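Local coordinates for protein alkyl hydroperoxide reductase AhpD (Legionella pneumophila, PDB 5DIK) that probably reduces alkyl hydroperoxides and may take part in the antioxidative response, as a member of the carboxymuconolactone decarboxylase family, at residues Ser14-Thr17 with Lys18-Thr22. Numbering follows the deposited sequence.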
# COMPACT_ATOMS: atom_id res chain seq x y z
N SER A 14 -24.54 4.14 -0.69
CA SER A 14 -25.51 3.74 0.31
C SER A 14 -25.50 2.22 0.44
O SER A 14 -25.50 1.69 1.54
CB SER A 14 -26.94 4.23 -0.06
OG SER A 14 -27.87 3.72 0.88
N HIS A 15 -25.47 1.53 -0.69
CA HIS A 15 -25.44 0.08 -0.72
C HIS A 15 -24.13 -0.46 -0.10
O HIS A 15 -24.14 -1.41 0.69
CB HIS A 15 -25.69 -0.38 -2.17
CG HIS A 15 -25.70 -1.86 -2.38
ND1 HIS A 15 -24.62 -2.55 -2.88
CD2 HIS A 15 -26.68 -2.78 -2.19
CE1 HIS A 15 -24.92 -3.84 -2.97
NE2 HIS A 15 -26.17 -4.00 -2.56
N ILE A 16 -23.01 0.16 -0.44
CA ILE A 16 -21.70 -0.31 0.08
C ILE A 16 -21.69 -0.17 1.60
O ILE A 16 -21.36 -1.13 2.30
CB ILE A 16 -20.53 0.46 -0.57
CG1 ILE A 16 -20.36 0.04 -2.02
CG2 ILE A 16 -19.23 0.22 0.19
CD1 ILE A 16 -19.44 0.91 -2.83
N THR A 17 -22.09 0.98 2.12
CA THR A 17 -22.04 1.24 3.56
C THR A 17 -23.05 0.40 4.33
O THR A 17 -22.76 -0.13 5.40
CB THR A 17 -22.24 2.73 3.90
OG1 THR A 17 -23.44 3.23 3.28
CG2 THR A 17 -21.04 3.54 3.40
N LYS A 18 -24.25 0.25 3.78
CA LYS A 18 -25.25 -0.61 4.43
C LYS A 18 -24.79 -2.07 4.52
O LYS A 18 -24.99 -2.71 5.53
CB LYS A 18 -26.63 -0.50 3.74
CG LYS A 18 -27.31 0.82 4.07
CD LYS A 18 -28.60 1.04 3.27
CE LYS A 18 -29.76 0.30 3.90
NZ LYS A 18 -31.04 0.55 3.17
N ASP A 19 -24.22 -2.59 3.44
CA ASP A 19 -23.71 -3.97 3.42
C ASP A 19 -22.57 -4.16 4.43
O ASP A 19 -22.50 -5.19 5.09
CB ASP A 19 -23.29 -4.39 2.02
CG ASP A 19 -24.49 -4.67 1.11
OD1 ASP A 19 -25.64 -4.63 1.62
OD2 ASP A 19 -24.29 -4.89 -0.10
N ILE A 20 -21.71 -3.16 4.59
CA ILE A 20 -20.66 -3.25 5.60
C ILE A 20 -21.28 -3.19 7.01
O ILE A 20 -20.92 -3.97 7.89
CB ILE A 20 -19.59 -2.16 5.40
CG1 ILE A 20 -18.78 -2.48 4.13
CG2 ILE A 20 -18.72 -2.05 6.64
CD1 ILE A 20 -18.00 -1.30 3.56
N THR A 21 -22.22 -2.28 7.21
CA THR A 21 -22.87 -2.12 8.51
C THR A 21 -23.55 -3.42 8.96
O THR A 21 -23.48 -3.76 10.13
CB THR A 21 -23.87 -0.94 8.50
OG1 THR A 21 -23.13 0.27 8.30
CG2 THR A 21 -24.66 -0.84 9.83
N THR A 22 -24.16 -4.14 8.02
CA THR A 22 -24.78 -5.43 8.33
C THR A 22 -23.75 -6.41 8.94
O THR A 22 -24.05 -7.13 9.91
CB THR A 22 -25.39 -6.04 7.06
OG1 THR A 22 -26.44 -5.17 6.61
CG2 THR A 22 -25.95 -7.46 7.30
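S14 O accepts the amide N-H of K18, and the lysine's aliphatic chain folds back over the same carbonyl, its CG 3.2 Å from S14 O. K18 CG lies beside its own backbone N, and the extended next bond carries CD to 3.7 Å from S14 OG. The backbone N of S14 is in turn hydrogen-bonded to E118 of the C-terminal helix 102-120. One residue on, H15 O receives D19 N, while the imidazole, its CG anti to the backbone N (chi1 -179°), stands out from the helix. The D19 side chain reaches back to it over one face: OD2 stands 3.0 Å above the ring plane, offset toward the rim, and comes within 3.1 Å of H15 CE1. With ring and carboxylate planes turned 69° apart, OD2 meets the imidazole from above, and its approach to NE2 has too poor an angle for a hydrogen bond. These i to i+4 pairs belong to one uninterrupted alpha-helix, residues 12-30, the first of six in this all-helical AhpD-like chain. I16 O accepts I20 N at 3.1 Å, and the two isoleucine side chains run side by side in the same direction, touching through I16 CG2 and I20 CD1 (3.9 Å). I20 also packs on A110 of the second subunit, which places this side of the helix at a subunit contact. T17, buried, directs OG1 back to the carbonyl oxygen of F13, its hydrogen-bond partner one turn earlier. Its own carbonyl takes two donors from T21: the amide N at 2.9 Å and the hydroxyl OG1 at 3.0 Å, which reach T17 O from opposite faces of the carbonyl plane. The hydroxyl gets there because OG1 lies beside the backbone N (chi1 -65°). The side chains of T17, I20 and T21 touch F75 of helix 70-82.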